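Local structure of putative periplasmic protein ydgH (Salmonella enterica subsp. enterica serovar Typhimurium, 4EVU) at residues V6-K11 and Y51-Q56; S22-G27 and N63-A68. The protein is of unknown function, a putative periplasmic protein and secreted effector candidate represented here by its C-terminal domain of the DUF1471 (YdgH/BhsA/McbA-like) family. All coordinates share one frame; numbering follows the deposited sequence.

Both contacts belong to one mixed four-stranded sheet ordered 7-8, 50-57, 63-71, 21-28. Interaction 1 adds the short N-terminal strand in parallel to strand 50-57, and interaction 2 pairs strands 21-28 and 63-71 in antiparallel fashion, so each contact includes one outermost strand of the chain's sheet. Their centres lie about 12 Å apart. The two inner strands join them directly: Thr54 N lies 2.8 Å from Ser67 O and Arg55 O 3.0 Å from Ser67 N, both probable hydrogen bonds, at a classic beta bulge where Thr54 and Arg55 face Ser67. Residues of both contacts also touch the second subunit.

Interaction 1 (V6-K11 and Y51-Q56); sequences VEELNK and YHITRQ
Glu8 and Tyr51 pair in parallel register, their CA atoms 5.1 Å apart, and the backbone of Tyr51 bonds to the residues flanking Glu8. Tyr51 N donates to Glu7 O, and Leu9 N reaches Tyr51 O at 2.9 Å. The Tyr51 side chain turns back over this pairing: its CG sits between the backbone N and the carbonyl carbon (chi1 67°), and Glu8 CA lies over one ring face, 4.1 Å from the centroid, in a CH-pi contact displaced toward the rim. Glu8 CB and CG continue past CZ, OH and CE1, while Val6 CG1 meets the ring at its edge, in plane, 3.6 Å from CD2.

His52 extends the contact beyond the strand pairing. CG stands anti to the backbone N (chi1 178°), and the ring lies beside the backbone of Leu9 to Lys11, where ND1 donates to Leu9 O at 3.0 Å. The acceptor lies in the imidazole plane, but the donor stands above the carbonyl plane. Beyond this bond, CE1 packs against the backbone of Lys11. Water 1 bridges the same region, donating to Leu9 O and Glu8 OE2 and accepting from Ile53 N at 2.9 Å. Thus Leu9 O takes bonds from both imidazole and water, and the extended Glu8 side chain carries its carboxylate to the water. Glu8 OE2 also accepts from Met32 N of the second subunit, tying this water-bridged corner to the second subunit.

Asn10 is the N-cap of helix 11-15: its side chain caps a backbone N of that helix, and OD1 is also hydrogen-bonded to Thr13 OG1. Helix 32-45 packs on Tyr51 and Val6. The whole is a short parallel edge pairing that ends in a helix N-cap, bringing the N-terminal strand into the mixed beta sheet of this DUF1471 domain.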
loop_
_atom_site.group_PDB
_atom_site.type_symbol
_atom_site.label_atom_id
_atom_site.label_comp_id
_atom_site.label_asym_id
_atom_site.label_seq_id
_atom_site.Cartn_x
_atom_site.Cartn_y
_atom_site.Cartn_z
ATOM N N VAL B 6 -5.073 -15.311 -5.255
ATOM C CA VAL B 6 -3.926 -14.968 -4.387
ATOM C C VAL B 6 -4.372 -13.933 -3.366
ATOM O O VAL B 6 -5.024 -12.940 -3.722
ATOM C CB VAL B 6 -2.740 -14.433 -5.207
ATOM C CG1 VAL B 6 -1.626 -13.941 -4.286
ATOM C CG2 VAL B 6 -2.225 -15.528 -6.177
ATOM N N GLU B 7 -4.071 -14.188 -2.101
ATOM C CA GLU B 7 -4.530 -13.314 -1.025
ATOM C C GLU B 7 -3.362 -12.713 -0.235
ATOM O O GLU B 7 -2.325 -13.336 -0.001
ATOM C CB GLU B 7 -5.423 -14.082 -0.046
ATOM C CG GLU B 7 -6.725 -14.648 -0.580
ATOM C CD GLU B 7 -7.230 -15.807 0.286
ATOM O OE1 GLU B 7 -7.175 -15.715 1.540
ATOM O OE2 GLU B 7 -7.658 -16.832 -0.286
ATOM N N GLU B 8 -3.551 -11.472 0.164
ATOM C CA GLU B 8 -2.628 -10.792 1.035
ATOM C C GLU B 8 -2.864 -11.237 2.488
ATOM O O GLU B 8 -4.014 -11.295 2.939
ATOM C CB GLU B 8 -2.845 -9.261 0.972
ATOM C CG GLU B 8 -1.758 -8.505 1.733
ATOM C CD GLU B 8 -1.900 -6.998 1.731
ATOM O OE1 GLU B 8 -3.020 -6.460 1.534
ATOM O OE2 GLU B 8 -0.857 -6.350 1.981
ATOM N N LEU B 9 -1.784 -11.524 3.211
ATOM C CA LEU B 9 -1.854 -11.862 4.627
ATOM C C LEU B 9 -1.509 -10.680 5.496
ATOM O O LEU B 9 -0.675 -9.834 5.116
ATOM C CB LEU B 9 -0.804 -12.918 4.968
ATOM C CG LEU B 9 -0.905 -14.230 4.240
ATOM C CD1 LEU B 9 0.364 -15.026 4.469
ATOM C CD2 LEU B 9 -2.133 -14.996 4.688
ATOM N N ASN B 10 -2.090 -10.634 6.679
ATOM C CA ASN B 10 -1.668 -9.681 7.674
ATOM C C ASN B 10 -0.474 -10.222 8.483
ATOM O O ASN B 10 -0.089 -11.383 8.337
ATOM C CB ASN B 10 -2.834 -9.220 8.545
ATOM C CG ASN B 10 -3.398 -10.285 9.401
ATOM O OD1 ASN B 10 -2.729 -11.229 9.793
ATOM N ND2 ASN B 10 -4.687 -10.150 9.687
ATOM N N LYS B 11 0.118 -9.367 9.303
ATOM C CA LYS B 11 1.329 -9.708 10.034
ATOM C C LYS B 11 1.149 -10.958 10.906
ATOM O O LYS B 11 2.052 -11.806 10.955
ATOM C CB LYS B 11 1.782 -8.508 10.875
ATOM C CG LYS B 11 2.967 -8.727 11.791
ATOM C CD LYS B 11 3.239 -7.490 12.681
ATOM C CE LYS B 11 4.460 -7.688 13.641
ATOM N NZ LYS B 11 4.610 -6.610 14.710
ATOM N N TYR B 51 0.672 -13.846 -0.087
ATOM C CA TYR B 51 1.876 -13.045 0.077
ATOM C C TYR B 51 1.738 -12.127 1.287
ATOM O O TYR B 51 0.639 -11.830 1.714
ATOM C CB TYR B 51 2.208 -12.239 -1.195
ATOM C CG TYR B 51 1.196 -11.184 -1.497
ATOM C CD1 TYR B 51 1.299 -9.918 -0.966
ATOM C CD2 TYR B 51 0.118 -11.466 -2.329
ATOM C CE1 TYR B 51 0.359 -8.923 -1.242
ATOM C CE2 TYR B 51 -0.830 -10.479 -2.592
ATOM C CZ TYR B 51 -0.689 -9.208 -2.054
ATOM O OH TYR B 51 -1.645 -8.249 -2.313
ATOM N N HIS B 52 2.874 -11.657 1.783
ATOM C CA HIS B 52 2.916 -10.692 2.859
ATOM C C HIS B 52 4.007 -9.683 2.548
ATOM O O HIS B 52 5.173 -10.036 2.353
ATOM C CB HIS B 52 3.212 -11.340 4.207
ATOM C CG HIS B 52 3.300 -10.371 5.317
ATOM N ND1 HIS B 52 2.238 -9.591 5.718
ATOM C CD2 HIS B 52 4.363 -9.982 6.051
ATOM C CE1 HIS B 52 2.653 -8.772 6.671
ATOM N NE2 HIS B 52 3.929 -9.006 6.906
ATOM N N ILE B 53 3.608 -8.403 2.427
ATOM C CA ILE B 53 4.561 -7.349 2.147
ATOM C C ILE B 53 5.499 -7.157 3.343
ATOM O O ILE B 53 5.061 -7.026 4.469
ATOM C CB ILE B 53 3.856 -6.008 1.736
ATOM C CG1 ILE B 53 3.002 -6.200 0.417
ATOM C CG2 ILE B 53 4.879 -4.861 1.645
ATOM C CD1 ILE B 53 2.473 -5.005 -0.275
ATOM N N THR B 54 6.798 -7.214 3.066
ATOM C CA THR B 54 7.844 -7.067 4.076
ATOM C C THR B 54 8.561 -5.728 4.055
ATOM O O THR B 54 9.032 -5.272 5.104
ATOM C CB THR B 54 8.860 -8.203 3.923
ATOM O OG1 THR B 54 9.237 -8.308 2.549
ATOM C CG2 THR B 54 8.206 -9.532 4.355
ATOM N N ARG B 55 8.632 -5.076 2.894
ATOM C CA ARG B 55 9.270 -3.774 2.755
ATOM C C ARG B 55 8.551 -2.943 1.721
ATOM O O ARG B 55 8.127 -3.480 0.722
ATOM C CB ARG B 55 10.739 -3.889 2.332
ATOM C CG ARG B 55 11.621 -4.795 3.157
ATOM C CD ARG B 55 12.076 -4.135 4.469
ATOM N NE ARG B 55 13.002 -5.019 5.167
ATOM C CZ ARG B 55 12.633 -6.035 5.972
ATOM N NH1 ARG B 55 11.345 -6.299 6.242
ATOM N NH2 ARG B 55 13.558 -6.808 6.504
ATOM N N GLN B 56 8.466 -1.644 1.942
ATOM C CA GLN B 56 7.963 -0.711 0.952
ATOM C C GLN B 56 8.629 0.643 1.088
ATOM O O GLN B 56 8.783 1.153 2.188
ATOM C CB GLN B 56 6.447 -0.613 0.988
ATOM C CG GLN B 56 5.871 -0.075 2.286
ATOM C CD GLN B 56 4.484 -0.687 2.648
ATOM O OE1 GLN B 56 4.398 -1.713 3.329
ATOM N NE2 GLN B 56 3.405 -0.043 2.183
HETATM O O HOH W 1 0.993 -7.715 3.389
#

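Interaction 2 (S22-G27 and N63-A68); sequences SVKFTG and NITISA. With SO4 (sulfate ion), chain E.
Val23, Phe25 and Gly27 form hydrogen-bonded pairs with Ala68, Ile66 and Ile64 in an antiparallel ladder whose short strand axes lie 4.7 Å apart at 178°. Each pair exchanges two N-H...O bonds, as between Ile66 N and Phe25 O at 2.9 Å and, in return, Phe25 N and Ile66 O. Between them, Lys24 faces Ser67 and Thr26 faces Thr65 as non-hydrogen-bonded pairs, where CA-H...O contacts, such as Lys24 CA to Ile66 O at 3.2 Å, supplement the ladder.

On the face of Lys24 and Thr26, Thr26 OG1 and Thr65 OG1 share a hydrogen bond of 2.7 Å. Both OG1 atoms stand anti to their own carbonyl carbons (chi1 -62° and -64°), and the two side chains meet at a slant. Lys24 CG lies beside Ser67 CB; the chain bends at chi2, and CE comes to 3.6 Å from Thr65 CG2. The face of Phe25 is apolar: Val23 CG2 approaches Ala68 CB, and Phe25 CE2 lies 4.2 Å from Ile66 CG2. At the strand start, Asn63 N donates to O2 of a sulfate ion, probably from the crystallisation liquor.

Helix 32-45 lies against this apolar face: Val39 touches Phe25 and Ile66, Ile35 touches Ile64, and Arg42 forms a cation-pi contact with Phe25. Strand 50-57 flanks strand 63-71, where Ser67 OG bonds to Thr54 OG1 and Ile66 packs on Ile53.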
loop_
_atom_site.group_PDB
_atom_site.type_symbol
_atom_site.label_atom_id
_atom_site.label_comp_id
_atom_site.label_asym_id
_atom_site.label_seq_id
_atom_site.Cartn_x
_atom_site.Cartn_y
_atom_site.Cartn_z
ATOM N N SER B 22 10.407 -14.960 -2.248
ATOM C CA SER B 22 9.872 -13.615 -2.183
ATOM C C SER B 22 9.937 -12.960 -3.563
ATOM O O SER B 22 10.555 -13.483 -4.476
ATOM C CB SER B 22 10.610 -12.786 -1.112
ATOM O OG SER B 22 11.982 -12.704 -1.407
ATOM N N VAL B 23 9.239 -11.841 -3.697
ATOM C CA VAL B 23 9.312 -11.013 -4.896
ATOM C C VAL B 23 9.799 -9.627 -4.412
ATOM O O VAL B 23 9.451 -9.166 -3.322
ATOM C CB VAL B 23 7.958 -10.844 -5.614
ATOM C CG1 VAL B 23 7.460 -12.135 -6.123
ATOM C CG2 VAL B 23 6.951 -10.259 -4.736
ATOM N N LYS B 24 10.623 -9.000 -5.244
ATOM C CA LYS B 24 11.174 -7.676 -4.943
ATOM C C LYS B 24 11.336 -6.946 -6.249
ATOM O O LYS B 24 11.977 -7.426 -7.153
ATOM C CB LYS B 24 12.507 -7.836 -4.238
ATOM C CG LYS B 24 12.977 -6.582 -3.566
ATOM C CD LYS B 24 13.895 -5.774 -4.467
ATOM C CE LYS B 24 14.179 -4.401 -3.840
ATOM N NZ LYS B 24 15.124 -3.635 -4.712
ATOM N N PHE B 25 10.738 -5.774 -6.341
ATOM C CA PHE B 25 10.727 -5.037 -7.583
ATOM C C PHE B 25 10.393 -3.568 -7.351
ATOM O O PHE B 25 9.947 -3.191 -6.285
ATOM C CB PHE B 25 9.708 -5.638 -8.559
ATOM C CG PHE B 25 8.272 -5.511 -8.118
ATOM C CD1 PHE B 25 7.442 -4.525 -8.645
ATOM C CD2 PHE B 25 7.763 -6.371 -7.172
ATOM C CE1 PHE B 25 6.135 -4.406 -8.228
ATOM C CE2 PHE B 25 6.469 -6.258 -6.722
ATOM C CZ PHE B 25 5.630 -5.298 -7.261
ATOM N N THR B 26 10.625 -2.769 -8.392
ATOM C CA THR B 26 10.274 -1.351 -8.408
ATOM C C THR B 26 9.375 -1.098 -9.591
ATOM O O THR B 26 9.633 -1.627 -10.672
ATOM C CB THR B 26 11.535 -0.519 -8.570
ATOM O OG1 THR B 26 12.409 -0.747 -7.466
ATOM C CG2 THR B 26 11.232 0.932 -8.642
ATOM N N GLY B 27 8.307 -0.328 -9.375
ATOM C CA GLY B 27 7.450 0.105 -10.464
ATOM C C GLY B 27 6.547 1.251 -10.095
ATOM O O GLY B 27 6.644 1.791 -9.022
ATOM N N ASN B 63 7.345 6.174 -8.168
ATOM C CA ASN B 63 7.630 4.749 -8.126
ATOM C C ASN B 63 7.621 4.292 -6.676
ATOM O O ASN B 63 7.774 5.067 -5.723
ATOM C CB ASN B 63 8.972 4.383 -8.794
ATOM C CG ASN B 63 8.957 4.569 -10.320
ATOM O OD1 ASN B 63 8.012 4.172 -11.005
ATOM N ND2 ASN B 63 10.015 5.179 -10.854
ATOM N N ILE B 64 7.412 2.998 -6.532
ATOM C CA ILE B 64 7.456 2.317 -5.234
ATOM C C ILE B 64 8.342 1.073 -5.403
ATOM O O ILE B 64 8.317 0.452 -6.448
ATOM C CB ILE B 64 6.010 1.968 -4.731
ATOM C CG1 ILE B 64 6.061 1.416 -3.337
ATOM C CG2 ILE B 64 5.252 1.060 -5.699
ATOM C CD1 ILE B 64 4.722 1.269 -2.626
ATOM N N THR B 65 9.173 0.792 -4.412
ATOM C CA THR B 65 9.954 -0.440 -4.328
ATOM C C THR B 65 9.339 -1.269 -3.234
ATOM O O THR B 65 9.044 -0.779 -2.166
ATOM C CB THR B 65 11.435 -0.103 -4.043
ATOM O OG1 THR B 65 11.963 0.621 -5.149
ATOM C CG2 THR B 65 12.250 -1.356 -3.848
ATOM N N ILE B 66 9.064 -2.529 -3.550
ATOM C CA ILE B 66 8.343 -3.408 -2.664
ATOM C C ILE B 66 8.986 -4.744 -2.618
ATOM O O ILE B 66 9.447 -5.244 -3.653
ATOM C CB ILE B 66 6.943 -3.709 -3.265
ATOM C CG1 ILE B 66 5.996 -2.585 -2.983
ATOM C CG2 ILE B 66 6.324 -5.023 -2.702
ATOM C CD1 ILE B 66 4.944 -2.945 -1.898
ATOM N N SER B 67 8.908 -5.359 -1.433
ATOM C CA SER B 67 9.181 -6.777 -1.352
ATOM C C SER B 67 8.086 -7.469 -0.549
ATOM O O SER B 67 7.478 -6.884 0.328
ATOM C CB SER B 67 10.510 -7.031 -0.724
ATOM O OG SER B 67 10.544 -6.638 0.597
ATOM N N ALA B 68 7.882 -8.741 -0.876
ATOM C CA ALA B 68 6.873 -9.585 -0.251
ATOM C C ALA B 68 7.328 -11.020 -0.159
ATOM O O ALA B 68 7.868 -11.588 -1.108
ATOM C CB ALA B 68 5.555 -9.539 -1.033
HETATM S S SO4 E . 11.623 7.781 -8.257
HETATM O O1 SO4 E . 11.938 7.416 -6.876
HETATM O O2 SO4 E . 10.286 7.266 -8.579
HETATM O O3 SO4 E . 11.627 9.234 -8.401
HETATM O O4 SO4 E . 12.600 7.200 -9.195
#